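Local atomic coordinates of Beta/alpha-amylase (Paenibacillus polymyxa, PDB entry 3VOC), a protein that removes successive maltose units from the non-reducing ends of starch chains, through the beta-amylase catalytic domain described here, part of a longer precursor that also yields an alpha-amylase. Residues S9-L14 against L386-N391; V35-T40 against K73-I78. All blocks are in the same frame, centred on the assembly; numbering follows the deposited sequence. Where two conformers were deposited one is given.

Contact 1 and contact 2 belong to one closed parallel barrel of eight strands, the TIM barrel of this glycosyl hydrolase family 14 domain, and their centres lie about 10 Å apart. Along the chain the order is 9-14, 35-40, 73-78 and, much later, 386-391, so contact 2 joins near sequence neighbours whereas contact 1 brings together the first strand of the barrel and the loop that follows its last. Strands 7-11 and 37-43 lie side by side and link the pairs: Gly-12 N sits 2.8 Å from Thr-39 O, a probable hydrogen bond. Contact 1 thus closes the barrel between its last and first strands, and contact 2 continues the sheet from second to third.

Contact 1: residues S9-L14 against L386-N391; sequences SVMGPL and LLRINN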
loop_
_atom_site.group_PDB
_atom_site.type_symbol
_atom_site.label_atom_id
_atom_site.label_comp_id
_atom_site.label_asym_id
_atom_site.label_seq_id
_atom_site.Cartn_x
_atom_site.Cartn_y
_atom_site.Cartn_z
ATOM N N SER A 9 -10.901 9.887 -9.842
ATOM C CA SER A 9 -11.630 8.686 -9.485
ATOM C C SER A 9 -12.092 8.751 -8.041
ATOM O O SER A 9 -11.698 9.642 -7.294
ATOM C CB SER A 9 -10.730 7.476 -9.684
ATOM O OG SER A 9 -10.406 7.383 -11.064
ATOM N N VAL A 10 -12.940 7.802 -7.654
ATOM C CA VAL A 10 -13.481 7.761 -6.300
ATOM C C VAL A 10 -13.460 6.303 -5.840
ATOM O O VAL A 10 -13.826 5.395 -6.612
ATOM C CB VAL A 10 -14.923 8.311 -6.266
ATOM C CG1 VAL A 10 -15.568 8.113 -4.868
ATOM C CG2 VAL A 10 -14.961 9.826 -6.688
ATOM N N MET A 11 -13.008 6.095 -4.604
ATOM C CA MET A 11 -12.963 4.757 -4.026
ATOM C C MET A 11 -14.370 4.350 -3.618
ATOM O O MET A 11 -15.112 5.135 -3.036
ATOM C CB MET A 11 -12.014 4.689 -2.821
ATOM C CG MET A 11 -11.669 3.248 -2.365
ATOM S SD MET A 11 -10.145 3.155 -1.373
ATOM C CE MET A 11 -8.945 3.682 -2.579
ATOM N N GLY A 12 -14.724 3.111 -3.951
ATOM C CA GLY A 12 -16.021 2.567 -3.591
ATOM C C GLY A 12 -16.134 2.305 -2.093
ATOM O O GLY A 12 -15.170 2.490 -1.341
ATOM N N PRO A 13 -17.315 1.848 -1.655
ATOM C CA PRO A 13 -17.546 1.691 -0.224
ATOM C C PRO A 13 -16.736 0.536 0.365
ATOM O O PRO A 13 -16.308 -0.379 -0.364
ATOM C CB PRO A 13 -19.058 1.413 -0.124
ATOM C CG PRO A 13 -19.492 0.966 -1.451
ATOM C CD PRO A 13 -18.424 1.332 -2.480
ATOM N N LEU A 14 -16.519 0.590 1.675
ATOM C CA LEU A 14 -15.766 -0.468 2.344
ATOM C C LEU A 14 -16.608 -1.734 2.504
ATOM O O LEU A 14 -16.180 -2.820 2.100
ATOM C CB LEU A 14 -15.242 0.013 3.710
ATOM C CG LEU A 14 -14.403 -0.995 4.497
ATOM C CD1 LEU A 14 -13.115 -1.342 3.754
ATOM C CD2 LEU A 14 -14.088 -0.461 5.928
ATOM N N LEU A 386 -10.401 9.864 -4.640
ATOM C CA LEU A 386 -10.962 10.326 -3.372
ATOM C C LEU A 386 -11.530 9.194 -2.509
ATOM O O LEU A 386 -12.385 8.421 -2.962
ATOM C CB LEU A 386 -12.033 11.410 -3.596
ATOM C CG LEU A 386 -12.379 11.992 -2.198
ATOM C CD1 LEU A 386 -11.443 13.114 -1.782
ATOM C CD2 LEU A 386 -13.769 12.449 -2.121
ATOM N N LEU A 387 -11.037 9.074 -1.275
ATOM C CA LEU A 387 -11.629 8.155 -0.301
ATOM C C LEU A 387 -12.648 8.917 0.539
ATOM O O LEU A 387 -12.287 9.942 1.125
ATOM C CB LEU A 387 -10.543 7.587 0.624
ATOM C CG LEU A 387 -9.698 6.445 0.047
ATOM C CD1 LEU A 387 -8.665 6.944 -0.971
ATOM C CD2 LEU A 387 -9.011 5.654 1.173
ATOM N N ARG A 388 -13.917 8.494 0.593
ATOM C CA ARG A 388 -14.568 7.449 -0.219
ATOM C C ARG A 388 -15.887 7.965 -0.754
ATOM O O ARG A 388 -16.289 9.108 -0.480
ATOM C CB ARG A 388 -14.961 6.260 0.650
ATOM C CG ARG A 388 -14.090 5.124 0.565
ATOM C CD ARG A 388 -14.388 4.222 1.750
ATOM N NE ARG A 388 -13.148 3.640 2.208
ATOM C CZ ARG A 388 -12.594 2.551 1.683
ATOM N NH1 ARG A 388 -13.169 1.912 0.662
ATOM N NH2 ARG A 388 -11.453 2.118 2.182
ATOM N N ILE A 389 -16.574 7.100 -1.506
ATOM C CA ILE A 389 -17.804 7.464 -2.179
ATOM C C ILE A 389 -18.850 8.104 -1.245
ATOM O O ILE A 389 -19.446 9.111 -1.611
ATOM C CB ILE A 389 -18.388 6.252 -2.996
ATOM C CG1 ILE A 389 -19.623 6.660 -3.805
ATOM C CG2 ILE A 389 -18.698 5.044 -2.093
ATOM C CD1 ILE A 389 -20.005 5.611 -4.887
ATOM N N ASN A 390 -19.048 7.555 -0.042
ATOM C CA ASN A 390 -20.083 8.097 0.857
ATOM C C ASN A 390 -19.729 9.486 1.417
ATOM O O ASN A 390 -20.592 10.189 1.942
ATOM C CB ASN A 390 -20.442 7.094 1.962
ATOM C CG ASN A 390 -21.434 6.040 1.490
ATOM O OD1 ASN A 390 -21.119 5.172 0.656
ATOM N ND2 ASN A 390 -22.654 6.124 2.006
ATOM N N ASN A 391 -18.465 9.897 1.263
ATOM C CA ASN A 391 -18.082 11.257 1.619
ATOM C C ASN A 391 -18.474 12.277 0.546
ATOM O O ASN A 391 -18.417 13.487 0.797
ATOM C CB ASN A 391 -16.585 11.341 1.947
ATOM C CG ASN A 391 -16.157 10.306 2.987
ATOM O OD1 ASN A 391 -15.367 9.409 2.698
ATOM N ND2 ASN A 391 -16.710 10.409 4.184
#
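The guanidinium of Arg-388 is sandwiched between two apolar groups. Met-11 SD, in one of the two conformers deposited for that residue, stands 3.6 Å above one face, displaced toward the rim, while Leu-14 CB lies over the centre of the opposite face. At the edge, Gly-12 O accepts from Arg-388 NH1 at 2.9 Å, in the plane of both carbonyl and guanidinium, which together with the two covered faces restricts the group's rotation. The arginine chain reaches this position with a first torsion outside the staggered positions (chi1 -102°) and a bend at chi3. An alanine here would remove the guanidinium, its bond to Gly-12 O and the flat group between Met-11 SD and Leu-14 CB, and would probably loosen residues 12-14 against the loop after strand 383-386. Arg-388 probably binds substrate, as in related enzymes. The backbone evidence places this at the seam of the TIM barrel, where strand 383-386 meets strand 7-11 in parallel. Leu-386 N donates to Ser-9 O (3.0 Å), and Leu-386 O receives Met-11 N (2.9 Å). Beyond that bridge a cis peptide precedes Arg-388, and Met-11 O is met by Ile-389 N at 2.9 Å, nearly along the C=O axis. Arg-388 N turns instead to Asn-391 OD1, on a lone pair at 2.7 Å. Val-10 CG1, anti to its backbone N, rests on Ile-389 CA at 3.6 Å, on the side covered by helices 20-32 and 403-411. Alongside Met-11, its SD 3.6 Å from Leu-387 CG, the leucine side chain reaches Glu-359, the probable proton acceptor.

Contact 2: residues V35-T40 against K73-I78; sequences VYAITT and KWVPII
Lys-73 O is gripped twice from the 35-40 side: Ile-38 N donates a hydrogen bond at 2.9 Å with an N-H...O angle of 162°, and Ala-37 CA adds a CA-H...O contact at 3.2 Å. Val-75 O is held in the same manner, by Thr-40 N and the CA-H of Thr-39. In the reverse direction Val-75 N donates to Ile-38 O (2.8 Å), Ile-77 N to Thr-40 O (2.8 Å), and Lys-73 N to Tyr-36 O. The amides of the 73-78 strand that face this neighbour are thus those of residues 73, 75 and 77, so Pro-76, lacking an N-H, costs the pairing nothing. Five backbone bonds and a 20° angle between the strand directions define a parallel pair. These are the second and third strands of the TIM barrel, joined by a beta-alpha-beta crossover whose helix 58-69 packs over Ile-38, Thr-40 and Trp-74. On that outer face a side-chain bond spans the strands: Trp-74 NE1 donates a hydrogen bond to Thr-40 OG1 at 2.8 Å, a bent bond with the hydroxyl oxygen somewhat tilted from the indole plane. Thr-40 places OG1 anti to its carbonyl carbon, and the threonine and indole cross at about a right angle. One indole face carries Pro-76 CB, 3.9 Å above the plane and offset toward the rim. On the inner face Ala-37 CB meets Val-75 CG2 at 3.9 Å, and Thr-39 lies beside Val-75. At the start of the strands Lys-73 CG lies over the Tyr-36 ring, 3.9 Å from its centroid and 22° off the normal, a CH-pi contact; the lysine chain is bent at chi2 and chi4, and the two side chains cross obliquely.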
loop_
_atom_site.group_PDB
_atom_site.type_symbol
_atom_site.label_atom_id
_atom_site.label_comp_id
_atom_site.label_asym_id
_atom_site.label_seq_id
_atom_site.Cartn_x
_atom_site.Cartn_y
_atom_site.Cartn_z
ATOM N N VAL A 35 -16.864 12.386 -12.630
ATOM C CA VAL A 35 -15.962 11.335 -12.111
ATOM C C VAL A 35 -15.660 10.340 -13.229
ATOM O O VAL A 35 -16.561 9.981 -13.992
ATOM C CB VAL A 35 -16.569 10.637 -10.863
ATOM C CG1 VAL A 35 -15.759 9.401 -10.467
ATOM C CG2 VAL A 35 -16.641 11.625 -9.696
ATOM N N TYR A 36 -14.394 9.941 -13.339
ATOM C CA TYR A 36 -13.904 9.063 -14.393
ATOM C C TYR A 36 -14.067 7.584 -14.076
ATOM O O TYR A 36 -14.590 6.812 -14.904
ATOM C CB TYR A 36 -12.424 9.354 -14.667
ATOM C CG TYR A 36 -11.780 8.489 -15.738
ATOM C CD1 TYR A 36 -12.137 8.614 -17.092
ATOM C CD2 TYR A 36 -10.789 7.569 -15.397
ATOM C CE1 TYR A 36 -11.516 7.813 -18.082
ATOM C CE2 TYR A 36 -10.164 6.788 -16.358
ATOM C CZ TYR A 36 -10.522 6.914 -17.689
ATOM O OH TYR A 36 -9.876 6.116 -18.591
ATOM N N ALA A 37 -13.577 7.189 -12.896
ATOM C CA ALA A 37 -13.559 5.780 -12.510
ATOM C C ALA A 37 -13.899 5.553 -11.052
ATOM O O ALA A 37 -13.837 6.479 -10.231
ATOM C CB ALA A 37 -12.216 5.159 -12.829
ATOM N N ILE A 38 -14.289 4.320 -10.748
ATOM C CA ILE A 38 -14.437 3.856 -9.377
ATOM C C ILE A 38 -13.282 2.907 -9.072
ATOM O O ILE A 38 -13.032 1.968 -9.843
ATOM C CB ILE A 38 -15.777 3.110 -9.154
ATOM C CG1 ILE A 38 -16.989 4.005 -9.516
ATOM C CG2 ILE A 38 -15.862 2.530 -7.717
ATOM C CD1 ILE A 38 -17.134 5.282 -8.648
ATOM N N THR A 39 -12.553 3.175 -7.981
ATOM C CA THR A 39 -11.516 2.230 -7.507
ATOM C C THR A 39 -12.099 1.297 -6.425
ATOM O O THR A 39 -12.934 1.705 -5.606
ATOM C CB THR A 39 -10.223 2.911 -6.994
ATOM O OG1 THR A 39 -10.466 3.468 -5.698
ATOM C CG2 THR A 39 -9.753 4.036 -7.957
ATOM N N THR A 40 -11.661 0.038 -6.438
ATOM C CA THR A 40 -12.367 -0.997 -5.684
ATOM C C THR A 40 -11.393 -2.011 -5.110
ATOM O O THR A 40 -10.660 -2.649 -5.861
ATOM C CB THR A 40 -13.347 -1.768 -6.602
ATOM O OG1 THR A 40 -14.274 -0.853 -7.200
ATOM C CG2 THR A 40 -14.115 -2.861 -5.812
ATOM N N LYS A 73 -15.583 4.105 -15.647
ATOM C CA LYS A 73 -14.493 3.131 -15.671
ATOM C C LYS A 73 -14.360 2.433 -14.325
ATOM O O LYS A 73 -14.828 2.940 -13.296
ATOM C CB LYS A 73 -13.152 3.790 -16.024
ATOM C CG LYS A 73 -13.098 4.444 -17.388
ATOM C CD LYS A 73 -13.823 3.654 -18.446
ATOM C CE LYS A 73 -13.737 4.370 -19.794
ATOM N NZ LYS A 73 -12.351 4.274 -20.300
ATOM N N TRP A 74 -13.719 1.261 -14.349
ATOM C CA TRP A 74 -13.492 0.466 -13.133
ATOM C C TRP A 74 -12.011 0.199 -12.901
ATOM O O TRP A 74 -11.340 -0.339 -13.768
ATOM C CB TRP A 74 -14.225 -0.874 -13.216
ATOM C CG TRP A 74 -14.283 -1.618 -11.882
ATOM C CD1 TRP A 74 -14.669 -1.103 -10.662
ATOM C CD2 TRP A 74 -13.967 -3.001 -11.646
ATOM N NE1 TRP A 74 -14.607 -2.081 -9.692
ATOM C CE2 TRP A 74 -14.189 -3.255 -10.267
ATOM C CE3 TRP A 74 -13.528 -4.055 -12.467
ATOM C CZ2 TRP A 74 -13.972 -4.519 -9.688
ATOM C CZ3 TRP A 74 -13.319 -5.318 -11.888
ATOM C CH2 TRP A 74 -13.533 -5.534 -10.516
ATOM N N VAL A 75 -11.504 0.571 -11.728
ATOM C CA VAL A 75 -10.094 0.333 -11.409
ATOM C C VAL A 75 -10.010 -0.638 -10.248
ATOM O O VAL A 75 -10.208 -0.255 -9.087
ATOM C CB VAL A 75 -9.321 1.633 -11.103
ATOM C CG1 VAL A 75 -7.860 1.318 -10.670
ATOM C CG2 VAL A 75 -9.346 2.562 -12.328
ATOM N N PRO A 76 -9.744 -1.915 -10.554
ATOM C CA PRO A 76 -9.675 -2.916 -9.500
ATOM C C PRO A 76 -8.334 -2.856 -8.759
ATOM O O PRO A 76 -7.293 -2.621 -9.379
ATOM C CB PRO A 76 -9.796 -4.224 -10.277
ATOM C CG PRO A 76 -9.097 -3.915 -11.577
ATOM C CD PRO A 76 -9.485 -2.490 -11.887
ATOM N N ILE A 77 -8.392 -3.011 -7.438
ATOM C CA ILE A 77 -7.213 -3.217 -6.624
ATOM C C ILE A 77 -7.259 -4.702 -6.278
ATOM O O ILE A 77 -8.218 -5.159 -5.669
ATOM C CB ILE A 77 -7.251 -2.389 -5.308
ATOM C CG1 ILE A 77 -7.479 -0.890 -5.617
ATOM C CG2 ILE A 77 -5.952 -2.626 -4.497
ATOM C CD1 ILE A 77 -8.073 -0.051 -4.425
ATOM N N ILE A 78 -6.244 -5.455 -6.686
ATOM C CA ILE A 78 -6.197 -6.871 -6.306
ATOM C C ILE A 78 -5.717 -6.965 -4.841
ATOM O O ILE A 78 -4.518 -6.950 -4.541
ATOM C CB ILE A 78 -5.344 -7.709 -7.266
ATOM C CG1 ILE A 78 -5.729 -7.416 -8.730
ATOM C CG2 ILE A 78 -5.480 -9.216 -6.914
ATOM C CD1 ILE A 78 -7.238 -7.618 -9.066
#